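Local coordinates for glycosyl hydrolases family 31 family protein (PDB 6DRU), which hydrolyses terminal alpha-xylosyl residues, releasing alpha-xylose from the non-reducing end of xyloglucan oligosaccharides, at residues Y593-Q605 with L706-F718. Numbering follows the deposited sequence.
With NAG (2-acetamido-2-deoxy-beta-D-glucopyranose), chain K.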
ATOM      1  N   TYR A 593     -29.284  13.526  46.997  1.00 67.48           N
ATOM      2  CA  TYR A 593     -28.770  12.884  48.203  1.00 66.16           C
ATOM      3  C   TYR A 593     -29.833  12.033  48.883  1.00 66.12           C
ATOM      4  O   TYR A 593     -29.500  11.053  49.558  1.00 71.84           O
ATOM      5  CB  TYR A 593     -28.227  13.933  49.173  1.00 54.78           C
ATOM      6  CG  TYR A 593     -26.940  14.573  48.710  1.00 64.00           C
ATOM      7  CD1 TYR A 593     -25.734  13.894  48.807  1.00 56.41           C
ATOM      8  CD2 TYR A 593     -26.931  15.853  48.173  1.00 64.16           C
ATOM      9  CE1 TYR A 593     -24.554  14.469  48.383  1.00 56.62           C
ATOM     10  CE2 TYR A 593     -25.755  16.438  47.745  1.00 66.38           C
ATOM     11  CZ  TYR A 593     -24.568  15.741  47.853  1.00 69.48           C
ATOM     12  OH  TYR A 593     -23.390  16.315  47.430  1.00 67.41           O
ATOM     13  N   GLN A 594     -31.111  12.386  48.720  1.00 68.82           N
ATOM     14  CA  GLN A 594     -32.179  11.577  49.298  1.00 63.06           C
ATOM     15  C   GLN A 594     -32.309  10.235  48.591  1.00 69.71           C
ATOM     16  O   GLN A 594     -32.762   9.256  49.195  1.00 70.27           O
ATOM     17  CB  GLN A 594     -33.502  12.340  49.246  1.00 56.63           C
ATOM     18  CG  GLN A 594     -34.608  11.729  50.093  1.00 62.46           C
ATOM     19  CD  GLN A 594     -35.895  12.527  50.029  1.00 87.63           C
ATOM     20  OE1 GLN A 594     -35.955  13.585  49.401  1.00 86.52           O
ATOM     21  NE2 GLN A 594     -36.935  12.024  50.684  1.00 85.68           N
ATOM     22  N   LEU A 595     -31.910  10.166  47.321  1.00 64.59           N
ATOM     23  CA  LEU A 595     -31.932   8.931  46.553  1.00 63.72           C
ATOM     24  C   LEU A 595     -30.660   8.107  46.734  1.00 68.92           C
ATOM     25  O   LEU A 595     -30.411   7.190  45.942  1.00 72.51           O
ATOM     26  CB  LEU A 595     -32.149   9.237  45.068  1.00 44.79           C
ATOM     27  CG  LEU A 595     -33.521   9.779  44.665  1.00 61.21           C
ATOM     28  CD1 LEU A 595     -33.425  10.591  43.380  1.00 57.51           C
ATOM     29  CD2 LEU A 595     -34.524   8.643  44.511  1.00 49.06           C
ATOM     30  N   GLY A 596     -29.857   8.414  47.757  1.00 63.07           N
ATOM     31  CA  GLY A 596     -28.570   7.752  47.908  1.00 66.33           C
ATOM     32  C   GLY A 596     -28.681   6.254  48.125  1.00 64.13           C
ATOM     33  O   GLY A 596     -27.910   5.478  47.557  1.00 72.46           O
ATOM     34  N   ALA A 597     -29.638   5.829  48.954  1.00 69.25           N
ATOM     35  CA  ALA A 597     -29.831   4.400  49.177  1.00 63.76           C
ATOM     36  C   ALA A 597     -30.271   3.701  47.897  1.00 66.89           C
ATOM     37  O   ALA A 597     -29.809   2.596  47.590  1.00 65.05           O
ATOM     38  CB  ALA A 597     -30.852   4.174  50.293  1.00 72.85           C
ATOM     39  N   TYR A 598     -31.172   4.332  47.141  1.00 68.06           N
ATOM     40  CA  TYR A 598     -31.608   3.767  45.868  1.00 64.65           C
ATOM     41  C   TYR A 598     -30.460   3.713  44.868  1.00 68.29           C
ATOM     42  O   TYR A 598     -30.306   2.726  44.139  1.00 62.46           O
ATOM     43  CB  TYR A 598     -32.767   4.594  45.315  1.00 60.60           C
ATOM     44  CG  TYR A 598     -33.435   4.024  44.088  1.00 60.89           C
ATOM     45  CD1 TYR A 598     -34.263   2.912  44.176  1.00 57.49           C
ATOM     46  CD2 TYR A 598     -33.259   4.613  42.844  1.00 64.20           C
ATOM     47  CE1 TYR A 598     -34.885   2.396  43.056  1.00 63.67           C
ATOM     48  CE2 TYR A 598     -33.877   4.106  41.720  1.00 67.26           C
ATOM     49  CZ  TYR A 598     -34.688   2.998  41.831  1.00 67.80           C
ATOM     50  OH  TYR A 598     -35.306   2.490  40.713  1.00 68.08           O
ATOM     51  N   LEU A 599     -29.640   4.766  44.823  1.00 72.09           N
ATOM     52  CA  LEU A 599     -28.512   4.797  43.897  1.00 58.54           C
ATOM     53  C   LEU A 599     -27.484   3.729  44.244  1.00 65.83           C
ATOM     54  O   LEU A 599     -27.047   2.965  43.374  1.00 64.36           O
ATOM     55  CB  LEU A 599     -27.864   6.180  43.903  1.00 47.05           C
ATOM     56  CG  LEU A 599     -28.645   7.293  43.212  1.00 61.39           C
ATOM     57  CD1 LEU A 599     -28.087   8.652  43.603  1.00 63.63           C
ATOM     58  CD2 LEU A 599     -28.604   7.104  41.705  1.00 53.84           C
ATOM     59  N   LYS A 600     -27.074   3.667  45.512  1.00 59.42           N
ATOM     60  CA  LYS A 600     -26.060   2.695  45.904  1.00 56.45           C
ATOM     61  C   LYS A 600     -26.567   1.268  45.729  1.00 64.08           C
ATOM     62  O   LYS A 600     -25.774   0.352  45.478  1.00 75.69           O
ATOM     63  CB  LYS A 600     -25.627   2.960  47.349  1.00 47.65           C
ATOM     64  CG  LYS A 600     -24.730   1.892  47.956  1.00 68.70           C
ATOM     65  CD  LYS A 600     -24.554   2.087  49.456  1.00 72.83           C
ATOM     66  CE  LYS A 600     -23.240   1.488  49.934  1.00 83.27           C
ATOM     67  NZ  LYS A 600     -22.798   2.067  51.235  1.00 86.13           N
ATOM     68  N   SER A 601     -27.883   1.065  45.818  1.00 73.20           N
ATOM     69  CA  SER A 601     -28.439  -0.273  45.642  1.00 70.38           C
ATOM     70  C   SER A 601     -28.440  -0.693  44.176  1.00 75.10           C
ATOM     71  O   SER A 601     -28.094  -1.836  43.853  1.00 74.24           O
ATOM     72  CB  SER A 601     -29.853  -0.329  46.215  1.00 61.36           C
ATOM     73  OG  SER A 601     -30.358  -1.650  46.183  1.00 81.09           O
ATOM     74  N   ILE A 602     -28.823   0.213  43.272  1.00 76.96           N
ATOM     75  CA  ILE A 602     -28.862  -0.148  41.858  1.00 68.88           C
ATOM     76  C   ILE A 602     -27.458  -0.181  41.264  1.00 67.32           C
ATOM     77  O   ILE A 602     -27.204  -0.922  40.307  1.00 67.59           O
ATOM     78  CB  ILE A 602     -29.784   0.801  41.072  1.00 59.18           C
ATOM     79  CG1 ILE A 602     -29.249   2.233  41.085  1.00 57.10           C
ATOM     80  CG2 ILE A 602     -31.197   0.752  41.634  1.00 61.77           C
ATOM     81  CD1 ILE A 602     -30.085   3.202  40.274  1.00 63.17           C
ATOM     82  N   PHE A 603     -26.528   0.612  41.806  1.00 69.04           N
ATOM     83  CA  PHE A 603     -25.137   0.504  41.381  1.00 68.28           C
ATOM     84  C   PHE A 603     -24.528  -0.817  41.826  1.00 76.24           C
ATOM     85  O   PHE A 603     -23.615  -1.333  41.168  1.00 83.99           O
ATOM     86  CB  PHE A 603     -24.318   1.675  41.926  1.00 67.21           C
ATOM     87  CG  PHE A 603     -24.186   2.822  40.967  1.00 65.27           C
ATOM     88  CD1 PHE A 603     -23.168   2.841  40.029  1.00 67.10           C
ATOM     89  CD2 PHE A 603     -25.073   3.885  41.008  1.00 63.25           C
ATOM     90  CE1 PHE A 603     -23.038   3.898  39.147  1.00 65.45           C
ATOM     91  CE2 PHE A 603     -24.948   4.943  40.127  1.00 63.57           C
ATOM     92  CZ  PHE A 603     -23.930   4.949  39.196  1.00 57.40           C
ATOM     93  N   ASN A 604     -25.024  -1.379  42.929  1.00 69.76           N
ATOM     94  CA  ASN A 604     -24.510  -2.656  43.407  1.00 71.65           C
ATOM     95  C   ASN A 604     -24.983  -3.807  42.528  1.00 70.39           C
ATOM     96  O   ASN A 604     -24.223  -4.746  42.264  1.00 68.71           O
ATOM     97  CB  ASN A 604     -24.933  -2.874  44.860  1.00 71.51           C
ATOM     98  CG  ASN A 604     -24.444  -4.194  45.419  1.00 79.81           C
ATOM     99  OD1 ASN A 604     -25.164  -5.193  45.398  1.00 75.04           O
ATOM    100  ND2 ASN A 604     -23.213  -4.207  45.919  1.00 78.27           N
ATOM    101  N   GLN A 605     -26.235  -3.753  42.061  1.00 71.55           N
ATOM    102  CA  GLN A 605     -26.732  -4.800  41.175  1.00 73.69           C
ATOM    103  C   GLN A 605     -26.053  -4.759  39.813  1.00 71.61           C
ATOM    104  O   GLN A 605     -25.831  -5.811  39.202  1.00 60.58           O
ATOM    105  CB  GLN A 605     -28.247  -4.690  41.023  1.00 70.60           C
ATOM    106  CG  GLN A 605     -28.993  -5.503  42.054  1.00 68.31           C
ATOM    107  CD  GLN A 605     -28.708  -6.983  41.928  1.00 70.33           C
ATOM    108  OE1 GLN A 605     -28.820  -7.558  40.845  1.00 70.21           O
ATOM    109  NE2 GLN A 605     -28.318  -7.608  43.033  1.00 72.75           N
ATOM    110  N   LEU A 706     -42.986   2.697  40.528  1.00 70.77           N
ATOM    111  CA  LEU A 706     -43.699   1.478  40.870  1.00 66.18           C
ATOM    112  C   LEU A 706     -43.508   1.167  42.347  1.00 76.06           C
ATOM    113  O   LEU A 706     -42.490   1.522  42.949  1.00 72.23           O
ATOM    114  CB  LEU A 706     -43.210   0.306  40.020  1.00 61.74           C
ATOM    115  CG  LEU A 706     -43.438   0.428  38.514  1.00 58.86           C
ATOM    116  CD1 LEU A 706     -42.674  -0.646  37.756  1.00 63.77           C
ATOM    117  CD2 LEU A 706     -44.922   0.358  38.196  1.00 61.78           C
ATOM    118  N   GLY A 707     -44.499   0.496  42.926  1.00 77.32           N
ATOM    119  CA  GLY A 707     -44.468   0.244  44.349  1.00 75.43           C
ATOM    120  C   GLY A 707     -44.590   1.544  45.133  1.00 74.13           C
ATOM    121  O   GLY A 707     -44.946   2.601  44.608  1.00 65.82           O
ATOM    122  N   SER A 708     -44.289   1.442  46.423  1.00 76.87           N
ATOM    123  CA  SER A 708     -44.346   2.605  47.294  1.00 78.00           C
ATOM    124  C   SER A 708     -43.063   3.420  47.191  1.00 80.00           C
ATOM    125  O   SER A 708     -41.981   2.890  46.916  1.00 83.30           O
ATOM    126  CB  SER A 708     -44.582   2.184  48.745  1.00 87.18           C
ATOM    127  OG  SER A 708     -44.125   3.181  49.642  1.00 99.96           O
ATOM    128  N   ARG A 709     -43.193   4.727  47.417  1.00 79.74           N
ATOM    129  CA  ARG A 709     -42.025   5.596  47.360  1.00 76.37           C
ATOM    130  C   ARG A 709     -41.083   5.321  48.521  1.00 77.88           C
ATOM    131  O   ARG A 709     -39.856   5.384  48.367  1.00 96.77           O
ATOM    132  CB  ARG A 709     -42.455   7.062  47.385  1.00 80.30           C
ATOM    133  CG  ARG A 709     -41.295   8.024  47.596  1.00 72.53           C
ATOM    134  CD  ARG A 709     -41.756   9.359  48.148  1.00 69.24           C
ATOM    135  NE  ARG A 709     -42.577  10.103  47.204  1.00 75.55           N
ATOM    136  CZ  ARG A 709     -42.602  11.429  47.138  1.00 79.00           C
ATOM    137  NH1 ARG A 709     -41.848  12.148  47.958  1.00 65.29           N
ATOM    138  NH2 ARG A 709     -43.373  12.034  46.247  1.00 77.67           N
ATOM    139  N   GLU A 710     -41.637   4.993  49.688  1.00 76.45           N
ATOM    140  CA  GLU A 710     -40.810   4.810  50.869  1.00 90.58           C
ATOM    141  C   GLU A 710     -39.967   3.543  50.779  1.00 91.10           C
ATOM    142  O   GLU A 710     -38.918   3.463  51.428  1.00 92.70           O
ATOM    143  CB  GLU A 710     -41.697   4.811  52.119  1.00 97.21           C
ATOM    144  CG  GLU A 710     -40.955   4.683  53.439  1.00125.54           C
ATOM    145  CD  GLU A 710     -40.959   3.272  53.979  1.00137.10           C
ATOM    146  OE1 GLU A 710     -41.454   2.363  53.277  1.00140.99           O
ATOM    147  OE2 GLU A 710     -40.470   3.078  55.113  1.00152.82           O
ATOM    148  N   GLU A 711     -40.385   2.564  49.970  1.00 86.54           N
ATOM    149  CA  GLU A 711     -39.577   1.363  49.783  1.00 78.56           C
ATOM    150  C   GLU A 711     -38.407   1.620  48.842  1.00 84.01           C
ATOM    151  O   GLU A 711     -37.285   1.174  49.108  1.00 88.58           O
ATOM    152  CB  GLU A 711     -40.417   0.222  49.214  1.00 80.77           C
ATOM    153  CG  GLU A 711     -41.866   0.206  49.624  1.00105.51           C
ATOM    154  CD  GLU A 711     -42.654  -0.832  48.848  1.00108.53           C
ATOM    155  OE1 GLU A 711     -42.584  -2.028  49.205  1.00126.54           O
ATOM    156  OE2 GLU A 711     -43.323  -0.455  47.863  1.00 97.77           O
ATOM    157  N   LEU A 712     -38.651   2.328  47.737  1.00 81.98           N
ATOM    158  CA  LEU A 712     -37.568   2.626  46.806  1.00 79.25           C
ATOM    159  C   LEU A 712     -36.540   3.554  47.435  1.00 73.41           C
ATOM    160  O   LEU A 712     -35.342   3.430  47.156  1.00 78.96           O
ATOM    161  CB  LEU A 712     -38.134   3.212  45.507  1.00 61.82           C
ATOM    162  CG  LEU A 712     -38.498   4.693  45.369  1.00 57.67           C
ATOM    163  CD1 LEU A 712     -37.313   5.520  44.889  1.00 64.14           C
ATOM    164  CD2 LEU A 712     -39.678   4.853  44.422  1.00 60.03           C
ATOM    165  N   LEU A 713     -36.980   4.474  48.296  1.00 67.67           N
ATOM    166  CA  LEU A 713     -36.040   5.303  49.038  1.00 69.16           C
ATOM    167  C   LEU A 713     -35.250   4.496  50.059  1.00 72.29           C
ATOM    168  O   LEU A 713     -34.206   4.964  50.527  1.00 76.88           O
ATOM    169  CB  LEU A 713     -36.780   6.447  49.731  1.00 71.28           C
ATOM    170  CG  LEU A 713     -36.673   7.835  49.098  1.00 67.95           C
ATOM    171  CD1 LEU A 713     -37.157   7.822  47.660  1.00 60.69           C
ATOM    172  CD2 LEU A 713     -37.453   8.852  49.913  1.00 72.03           C
ATOM    173  N   SER A 714     -35.722   3.295  50.412  1.00 74.46           N
ATOM    174  CA  SER A 714     -35.004   2.440  51.349  1.00 74.43           C
ATOM    175  C   SER A 714     -33.890   1.642  50.683  1.00 76.10           C
ATOM    176  O   SER A 714     -32.956   1.218  51.373  1.00 86.58           O
ATOM    177  CB  SER A 714     -35.972   1.474  52.035  1.00 77.46           C
ATOM    178  OG  SER A 714     -36.251   0.366  51.196  1.00 75.86           O
ATOM    179  N   GLY A 715     -33.965   1.433  49.367  1.00 70.31           N
ATOM    180  CA  GLY A 715     -32.991   0.670  48.628  1.00 70.51           C
ATOM    181  C   GLY A 715     -33.363  -0.787  48.408  1.00 84.94           C
ATOM    182  O   GLY A 715     -32.892  -1.395  47.439  1.00 80.97           O
ATOM    183  N   ASN A 716     -34.192  -1.363  49.283  1.00 94.27           N
ATOM    184  CA  ASN A 716     -34.611  -2.758  49.140  1.00 84.71           C
ATOM    185  C   ASN A 716     -35.570  -2.864  47.959  1.00 88.40           C
ATOM    186  O   ASN A 716     -36.793  -2.841  48.096  1.00 86.85           O
ATOM    187  CB  ASN A 716     -35.252  -3.283  50.419  1.00 71.53           C
ATOM    188  CG  ASN A 716     -34.351  -3.141  51.626  1.00106.22           C
ATOM    189  OD1 ASN A 716     -33.422  -2.331  51.628  1.00122.91           O
ATOM    190  ND2 ASN A 716     -34.599  -3.949  52.649  1.00116.84           N
ATOM    191  N   VAL A 717     -34.994  -2.995  46.762  1.00 78.30           N
ATOM    192  CA  VAL A 717     -35.762  -3.125  45.530  1.00 73.21           C
ATOM    193  C   VAL A 717     -35.361  -4.351  44.721  1.00 76.02           C
ATOM    194  O   VAL A 717     -35.970  -4.621  43.687  1.00 81.42           O
ATOM    195  CB  VAL A 717     -35.650  -1.854  44.661  1.00 71.11           C
ATOM    196  CG1 VAL A 717     -36.404  -0.705  45.317  1.00 75.00           C
ATOM    197  CG2 VAL A 717     -34.193  -1.479  44.441  1.00 76.75           C
ATOM    198  N   PHE A 718     -34.355  -5.099  45.158  1.00 74.86           N
ATOM    199  CA  PHE A 718     -33.955  -6.322  44.473  1.00 77.68           C
ATOM    200  C   PHE A 718     -34.137  -7.541  45.373  1.00 86.48           C
ATOM    201  O   PHE A 718     -35.073  -7.606  46.174  1.00104.96           O
ATOM    202  CB  PHE A 718     -32.504  -6.221  44.003  1.00 73.87           C
ATOM    203  CG  PHE A 718     -32.256  -5.085  43.052  1.00 68.66           C
ATOM    204  CD1 PHE A 718     -32.605  -5.192  41.714  1.00 62.40           C
ATOM    205  CD2 PHE A 718     -31.670  -3.911  43.495  1.00 69.93           C
ATOM    206  CE1 PHE A 718     -32.378  -4.145  40.837  1.00 59.19           C
ATOM    207  CE2 PHE A 718     -31.438  -2.863  42.625  1.00 69.81           C
ATOM    208  CZ  PHE A 718     -31.793  -2.979  41.294  1.00 70.92           C
TER
HETATM  209  C1  NAG K 826     -46.675  12.270  48.191  1.00 82.43           C
HETATM  210  C2  NAG K 826     -46.804  13.633  48.829  1.00 81.64           C
HETATM  211  C3  NAG K 826     -45.565  14.013  49.549  1.00 78.27           C
HETATM  212  C4  NAG K 826     -45.156  12.919  50.513  1.00 76.77           C
HETATM  213  C5  NAG K 826     -45.102  11.581  49.807  1.00 78.94           C
HETATM  214  C6  NAG K 826     -44.822  10.481  50.806  1.00 84.47           C
HETATM  215  C7  NAG K 826     -48.352  15.280  47.854  1.00 80.20           C
HETATM  216  C8  NAG K 826     -49.359  14.995  48.948  1.00 85.56           C
HETATM  217  N2  NAG K 826     -47.110  14.595  47.828  1.00 82.44           N
HETATM  218  O3  NAG K 826     -45.776  15.240  50.211  1.00 82.73           O
HETATM  219  O4  NAG K 826     -43.887  13.215  51.046  1.00 82.05           O
HETATM  220  O5  NAG K 826     -46.334  11.329  49.178  1.00 78.80           O
HETATM  221  O6  NAG K 826     -44.827   9.235  50.145  1.00 86.43           O
HETATM  222  O7  NAG K 826     -48.605  16.100  46.994  1.00 84.64           O
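Tyr598 lies flat between two hydrocarbon groups: Leu712 CD1 covers one face of its ring, 4.3 Å from the centroid and offset toward the rim, while CG2 of Ile602, one helical turn on, sits over the centre of the opposite face. With CG anti to the backbone N (chi1 -173°), the ring is laid beside Ile602, where Val717 CG1 can also meet its edge at CE1. A tyrosine suits this buried place because its ring fills the apolar slot while its hydroxyl hydrogen-bonds to Phe645 O and Arg648 N. Here the backbones come closest, Tyr598 CA lying 4.4 Å from Gly715 CA. Gly715 leaves the helix with positive phi (96°), which glycine adopts easily, and its lack of a side chain lets the chains meet; the small Ala597 methyl touches Leu713 O and Ser714 O. Ser601, short enough to fit, donates from OG to Gly715 O across 2.8 Å, the one hydrogen bond between the segments.

Against this buried middle, both ends face solvent. The exposed C-terminal Phe718 is still well packed: the bent Gln605 chain lays CG over its ring, 3.4 Å from the centroid (CH-pi). At the other end, extended Gln594 brings NE2 to 3.3 Å from Leu713 CD2, its aliphatic part alongside and its polar amide suiting the exposed edge.

Away from the xylose pocket, the C-terminal domain's short helix 709-712 and tail, following strand 703-705, thus pack on helix 596-609 at the end of the GH31 TIM-barrel domain, whose Phe603 points away from the tail to Trp512 and Phe553, beside barrel strands 513-514 and 554-555.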